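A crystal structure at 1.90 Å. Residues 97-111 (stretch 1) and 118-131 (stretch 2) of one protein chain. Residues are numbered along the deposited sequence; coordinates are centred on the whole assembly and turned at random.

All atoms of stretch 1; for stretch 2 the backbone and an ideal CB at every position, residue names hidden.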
# COMPACT_ATOMS: atom_id res chain seq x y z
N TYR A 97 5.50 -0.79 -2.69
CA TYR A 97 4.16 -1.19 -2.24
C TYR A 97 3.10 -0.53 -3.11
O TYR A 97 3.35 0.50 -3.73
CB TYR A 97 3.92 -0.73 -0.79
CG TYR A 97 4.90 -1.26 0.22
CD1 TYR A 97 4.62 -2.40 0.97
CD2 TYR A 97 6.13 -0.62 0.43
CE1 TYR A 97 5.54 -2.90 1.89
CE2 TYR A 97 7.05 -1.11 1.35
CZ TYR A 97 6.75 -2.24 2.07
OH TYR A 97 7.67 -2.74 2.97
N TYR A 98 1.92 -1.13 -3.12
CA TYR A 98 0.77 -0.59 -3.84
C TYR A 98 -0.37 -0.51 -2.85
O TYR A 98 -0.36 -1.16 -1.80
CB TYR A 98 0.23 -1.55 -4.91
CG TYR A 98 1.07 -1.84 -6.13
CD1 TYR A 98 2.08 -0.97 -6.55
CD2 TYR A 98 0.82 -2.98 -6.89
CE1 TYR A 98 2.81 -1.24 -7.70
CE2 TYR A 98 1.55 -3.26 -8.04
CZ TYR A 98 2.54 -2.39 -8.44
OH TYR A 98 3.24 -2.68 -9.59
N VAL A 99 -1.36 0.30 -3.20
CA VAL A 99 -2.58 0.38 -2.42
C VAL A 99 -3.53 -0.42 -3.32
O VAL A 99 -3.42 -0.34 -4.55
CB VAL A 99 -3.12 1.83 -2.31
CG1 VAL A 99 -4.48 1.82 -1.63
CG2 VAL A 99 -2.14 2.70 -1.53
N VAL A 100 -4.38 -1.26 -2.74
CA VAL A 100 -5.33 -2.01 -3.54
C VAL A 100 -6.71 -1.45 -3.21
O VAL A 100 -7.14 -1.46 -2.06
CB VAL A 100 -5.28 -3.54 -3.27
CG1 VAL A 100 -6.30 -4.26 -4.15
CG2 VAL A 100 -3.89 -4.07 -3.58
N TYR A 101 -7.38 -0.91 -4.23
CA TYR A 101 -8.69 -0.28 -4.07
C TYR A 101 -9.88 -1.18 -4.37
O TYR A 101 -10.97 -0.94 -3.86
CB TYR A 101 -8.78 0.95 -4.97
CG TYR A 101 -7.73 1.99 -4.68
CD1 TYR A 101 -7.81 2.81 -3.56
CD2 TYR A 101 -6.64 2.15 -5.54
CE1 TYR A 101 -6.84 3.77 -3.30
CE2 TYR A 101 -5.67 3.10 -5.29
CZ TYR A 101 -5.77 3.90 -4.17
OH TYR A 101 -4.78 4.83 -3.93
N GLY A 102 -9.68 -2.17 -5.23
CA GLY A 102 -10.78 -3.05 -5.57
C GLY A 102 -10.42 -4.02 -6.67
O GLY A 102 -9.26 -4.13 -7.07
N SER A 103 -11.43 -4.73 -7.15
CA SER A 103 -11.25 -5.70 -8.22
C SER A 103 -12.46 -5.68 -9.14
O SER A 103 -13.60 -5.53 -8.69
CB SER A 103 -11.06 -7.11 -7.65
OG SER A 103 -12.21 -7.53 -6.94
N GLN A 104 -12.20 -5.80 -10.44
CA GLN A 104 -13.26 -5.82 -11.44
C GLN A 104 -12.83 -6.71 -12.59
O GLN A 104 -11.84 -6.41 -13.27
CB GLN A 104 -13.58 -4.40 -11.94
CG GLN A 104 -14.86 -4.32 -12.76
CD GLN A 104 -15.21 -2.90 -13.18
OE1 GLN A 104 -15.48 -2.65 -14.36
NE2 GLN A 104 -15.21 -1.98 -12.23
N ASN A 105 -13.55 -7.81 -12.78
CA ASN A 105 -13.29 -8.79 -13.83
C ASN A 105 -12.02 -9.58 -13.50
O ASN A 105 -11.91 -10.17 -12.42
CB ASN A 105 -13.17 -8.11 -15.20
CG ASN A 105 -14.38 -7.26 -15.54
OD1 ASN A 105 -14.27 -6.04 -15.70
ND2 ASN A 105 -15.54 -7.89 -15.65
N ASN A 106 -11.08 -9.60 -14.44
CA ASN A 106 -9.81 -10.29 -14.25
C ASN A 106 -8.74 -9.24 -13.93
O ASN A 106 -7.55 -9.45 -14.17
CB ASN A 106 -9.45 -11.06 -15.53
CG ASN A 106 -8.23 -11.95 -15.37
OD1 ASN A 106 -8.10 -12.68 -14.39
ND2 ASN A 106 -7.32 -11.88 -16.34
N GLN A 107 -9.17 -8.11 -13.37
CA GLN A 107 -8.27 -7.03 -13.03
C GLN A 107 -8.48 -6.45 -11.64
O GLN A 107 -9.55 -6.57 -11.05
CB GLN A 107 -8.36 -5.89 -14.05
CG GLN A 107 -7.92 -6.27 -15.46
CD GLN A 107 -7.60 -5.06 -16.31
OE1 GLN A 107 -6.46 -4.89 -16.75
NE2 GLN A 107 -8.59 -4.20 -16.52
N LEU A 108 -7.43 -5.83 -11.12
CA LEU A 108 -7.45 -5.20 -9.81
C LEU A 108 -7.21 -3.71 -10.03
O LEU A 108 -6.53 -3.33 -10.98
CB LEU A 108 -6.33 -5.74 -8.94
CG LEU A 108 -6.34 -7.23 -8.61
CD1 LEU A 108 -5.11 -7.60 -7.82
CD2 LEU A 108 -7.60 -7.57 -7.84
N ILE A 109 -7.79 -2.88 -9.17
CA ILE A 109 -7.57 -1.44 -9.25
C ILE A 109 -6.52 -1.17 -8.19
O ILE A 109 -6.75 -1.41 -7.00
CB ILE A 109 -8.85 -0.64 -8.92
CG1 ILE A 109 -10.00 -1.09 -9.82
CG2 ILE A 109 -8.58 0.86 -9.11
CD1 ILE A 109 -11.33 -0.47 -9.45
N ILE A 110 -5.34 -0.74 -8.62
CA ILE A 110 -4.25 -0.47 -7.68
C ILE A 110 -3.74 0.96 -7.72
O ILE A 110 -3.97 1.69 -8.69
CB ILE A 110 -3.06 -1.45 -7.89
CG1 ILE A 110 -2.46 -1.30 -9.29
CG2 ILE A 110 -3.52 -2.91 -7.67
CD1 ILE A 110 -1.15 -0.53 -9.32
N GLY A 111 -3.07 1.35 -6.64
CA GLY A 111 -2.50 2.68 -6.54
C GLY A 111 -1.01 2.54 -6.35
O GLY A 111 -0.55 2.04 -5.32
N UNK A 118 0.62 5.82 -10.80
CA UNK A 118 -0.52 6.22 -9.98
C UNK A 118 -1.65 5.18 -9.95
O UNK A 118 -1.37 3.98 -9.89
CB UNK A 118 -1.07 7.55 -10.49
N UNK A 119 -2.90 5.62 -10.02
CA UNK A 119 -4.03 4.70 -9.98
C UNK A 119 -4.28 4.08 -11.36
O UNK A 119 -4.48 4.79 -12.34
CB UNK A 119 -5.28 5.42 -9.49
N UNK A 120 -4.28 2.75 -11.41
CA UNK A 120 -4.47 2.05 -12.67
C UNK A 120 -5.05 0.65 -12.47
O UNK A 120 -5.14 0.16 -11.35
CB UNK A 120 -3.14 1.96 -13.42
N UNK A 121 -5.51 0.05 -13.57
CA UNK A 121 -6.03 -1.30 -13.54
C UNK A 121 -4.85 -2.21 -13.87
O UNK A 121 -4.02 -1.86 -14.72
CB UNK A 121 -7.20 -1.49 -14.51
N UNK A 122 -4.76 -3.34 -13.19
CA UNK A 122 -3.68 -4.30 -13.42
C UNK A 122 -4.28 -5.70 -13.48
O UNK A 122 -5.14 -6.04 -12.66
CB UNK A 122 -2.61 -4.21 -12.33
N UNK A 123 -3.83 -6.50 -14.44
CA UNK A 123 -4.35 -7.86 -14.56
C UNK A 123 -3.97 -8.65 -13.31
O UNK A 123 -2.93 -8.38 -12.70
CB UNK A 123 -3.82 -8.54 -15.82
N UNK A 124 -4.83 -9.58 -12.92
CA UNK A 124 -4.55 -10.40 -11.75
C UNK A 124 -3.28 -11.22 -11.95
O UNK A 124 -2.54 -11.47 -11.01
CB UNK A 124 -5.73 -11.32 -11.45
N UNK A 125 -3.00 -11.58 -13.21
CA UNK A 125 -1.81 -12.35 -13.57
C UNK A 125 -0.53 -11.56 -13.28
O UNK A 125 0.41 -12.08 -12.68
CB UNK A 125 -1.86 -12.74 -15.05
N UNK A 126 -0.50 -10.32 -13.76
CA UNK A 126 0.65 -9.43 -13.57
C UNK A 126 0.88 -9.18 -12.09
O UNK A 126 2.01 -9.27 -11.59
CB UNK A 126 0.44 -8.10 -14.30
N UNK A 127 -0.20 -8.84 -11.38
CA UNK A 127 -0.12 -8.57 -9.95
C UNK A 127 0.41 -9.79 -9.19
O UNK A 127 1.30 -9.66 -8.35
CB UNK A 127 -1.49 -8.16 -9.41
N UNK A 128 -0.15 -10.96 -9.49
CA UNK A 128 0.27 -12.21 -8.85
C UNK A 128 1.78 -12.44 -9.02
O UNK A 128 2.44 -12.95 -8.11
CB UNK A 128 -0.51 -13.39 -9.43
N UNK A 129 2.33 -12.03 -10.16
CA UNK A 129 3.76 -12.20 -10.42
C UNK A 129 4.66 -11.31 -9.55
O UNK A 129 5.76 -11.71 -9.20
CB UNK A 129 4.04 -11.91 -11.90
N UNK A 130 4.18 -10.12 -9.20
CA UNK A 130 4.95 -9.17 -8.39
C UNK A 130 4.72 -9.26 -6.88
O UNK A 130 5.61 -8.97 -6.09
CB UNK A 130 4.62 -7.75 -8.85
N UNK A 131 3.50 -9.64 -6.50
CA UNK A 131 3.09 -9.72 -5.09
C UNK A 131 3.78 -10.80 -4.25
O UNK A 131 3.81 -11.97 -4.62
CB UNK A 131 1.58 -9.96 -5.03

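Position 118 has a positive phi of 58° and points its CB away from stretch 1, with nothing of that stretch near it. Glycine suits this backbone best, but an unbranched polar chain that tolerates positive phi could also stand here; the deposited Lys118 extends outward.

At 119 the CB lies on the same face as Ile109, 4.8 Å from Tyr101 CE2, beside a glycine that offers no side chain. A compact apolar residue fits. Val119 CG2 lies 4.1 Å from Tyr101 CE2, and CG1 4.1 Å from Ile109 CG2.

Position 120 pairs with Ile110: its N donates to Ile110 O and its O accepts from Ile110 N, both at 2.9 Å. These bonds leave the side chain free; the extended strand and the neighbouring Ile110 suit valine, isoleucine or threonine. Thr120 sets its CG2 3.8 Å from Ile110 CD1.

At 121 the CB sits 3.7 Å from Gln107 NE2, and the amide of Gln104 lies farther along. Something long and polar could cross that distance. Arg121 does, its NH2 3.0 Å from Gln104 OE1, with Gln107 NE2 also at the edge of the guanidinium.

Position 122 turns to the opposite face, its CB 4.2 Å from Ile110 CG1, while its N donates to Leu108 O and its O accepts from Leu108 N, both at 2.8 Å. Leucine, isoleucine or methionine would suit. Met122 CE is 4.1 Å from Ile110 CD1 and 3.7 Å from Tyr98 CE2.

At 123 the CB points away, and a helix begins just after, so serine, threonine, aspartate or asparagine would make a good cap. Ser123 OG accepts from the backbone N of 126 at 3.1 Å.

The backbone N of 124 donates to Asn106 O at 3.0 Å. The CB looks sideways, 5.0 Å from Leu108 CG, and Asn105 O waits beyond: a long chain with a donor at its tip is favoured. Lys124 lays CE 4.0 Å from Leu108 CD2 and bonds Asn105 O through NZ at 3.0 Å; a water joins NZ to Ser103 OG.

At 127 the CB points toward stretch 1, 4.0 Å from Leu108 CD1, near Tyr98, Val100 and Ile110. Leucine, methionine or an aromatic could fill this apolar pocket. Phe127 receives Leu108 CD1 over one face, 3.8 Å from its ring centroid, and meets Tyr98 CD2 edgewise through CE1 at 3.9 Å.

At 130 the CB again points toward stretch 1, 5.3 Å from Tyr98 OH, inviting an acceptor. Glu130 OE2 accepts a hydrogen bond from Tyr98 OH at 2.7 Å.

Positions 125, 126, 128, 129 and 131 make no side-chain contact with stretch 1, which leaves them unconstrained by it: Glu125, Arg126, Gln128, Ser129, Trp131.

Stretch 2, residues 118-131: KVTRMSKERFQSEW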
# COMPACT_ATOMS: atom_id res chain seq x y z
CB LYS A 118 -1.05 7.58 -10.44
CG LYS A 118 -0.08 8.73 -10.23
CD LYS A 118 -0.78 10.04 -10.54
CE LYS A 118 0.14 11.22 -10.39
NZ LYS A 118 -0.64 12.48 -10.57
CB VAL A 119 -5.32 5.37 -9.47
CG1 VAL A 119 -6.45 4.35 -9.35
CG2 VAL A 119 -5.07 6.03 -8.13
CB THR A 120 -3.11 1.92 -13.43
OG1 THR A 120 -3.32 1.30 -14.70
CG2 THR A 120 -2.12 1.09 -12.61
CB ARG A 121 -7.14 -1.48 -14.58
CG ARG A 121 -8.46 -0.84 -14.21
CD ARG A 121 -9.49 -1.06 -15.29
NE ARG A 121 -10.83 -0.68 -14.84
CZ ARG A 121 -11.75 -1.55 -14.42
NH1 ARG A 121 -11.50 -2.85 -14.40
NH2 ARG A 121 -12.94 -1.10 -14.02
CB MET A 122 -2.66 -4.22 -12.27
CG MET A 122 -1.44 -5.13 -12.45
SD MET A 122 -0.19 -4.96 -11.13
CE MET A 122 0.59 -3.40 -11.60
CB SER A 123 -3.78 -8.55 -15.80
OG SER A 123 -2.41 -8.84 -15.64
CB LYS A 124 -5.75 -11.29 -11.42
CG LYS A 124 -6.91 -10.51 -10.83
CD LYS A 124 -8.14 -11.36 -10.60
CE LYS A 124 -9.23 -10.52 -9.93
NZ LYS A 124 -10.55 -11.18 -9.94
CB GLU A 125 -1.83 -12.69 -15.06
CG GLU A 125 -1.42 -14.11 -15.39
CD GLU A 125 -2.59 -15.08 -15.36
OE1 GLU A 125 -2.62 -16.00 -16.21
OE2 GLU A 125 -3.47 -14.92 -14.49
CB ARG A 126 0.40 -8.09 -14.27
CG ARG A 126 1.51 -7.06 -14.08
CD ARG A 126 2.60 -7.21 -15.12
NE ARG A 126 2.10 -6.94 -16.46
CZ ARG A 126 2.87 -6.64 -17.51
NH1 ARG A 126 4.18 -6.58 -17.38
NH2 ARG A 126 2.31 -6.41 -18.69
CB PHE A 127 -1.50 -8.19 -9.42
CG PHE A 127 -1.51 -7.88 -7.96
CD1 PHE A 127 -1.08 -6.64 -7.50
CD2 PHE A 127 -1.95 -8.82 -7.03
CE1 PHE A 127 -1.09 -6.34 -6.14
CE2 PHE A 127 -1.96 -8.54 -5.68
CZ PHE A 127 -1.53 -7.29 -5.23
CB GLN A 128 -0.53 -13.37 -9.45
CG GLN A 128 -0.28 -14.73 -8.81
CD GLN A 128 -1.24 -15.78 -9.32
OE1 GLN A 128 -1.95 -16.42 -8.55
NE2 GLN A 128 -1.30 -15.94 -10.64
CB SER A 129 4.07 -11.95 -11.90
OG SER A 129 3.39 -12.88 -12.74
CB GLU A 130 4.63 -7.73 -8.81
CG GLU A 130 4.84 -7.40 -10.28
CD GLU A 130 4.43 -5.97 -10.63
OE1 GLU A 130 4.77 -5.52 -11.74
OE2 GLU A 130 3.75 -5.31 -9.81
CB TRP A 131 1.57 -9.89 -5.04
CG TRP A 131 0.92 -9.79 -3.68
CD1 TRP A 131 1.27 -8.96 -2.65
CD2 TRP A 131 -0.26 -10.47 -3.26
NE1 TRP A 131 0.37 -9.09 -1.61
CE2 TRP A 131 -0.58 -10.01 -1.97
CE3 TRP A 131 -1.09 -11.43 -3.86
CZ2 TRP A 131 -1.69 -10.48 -1.26
CZ3 TRP A 131 -2.19 -11.89 -3.17
CH2 TRP A 131 -2.48 -11.41 -1.87
O HOH W 1 -12.24 -10.47 -7.97
O HOH W 2 -4.73 -11.96 -15.44
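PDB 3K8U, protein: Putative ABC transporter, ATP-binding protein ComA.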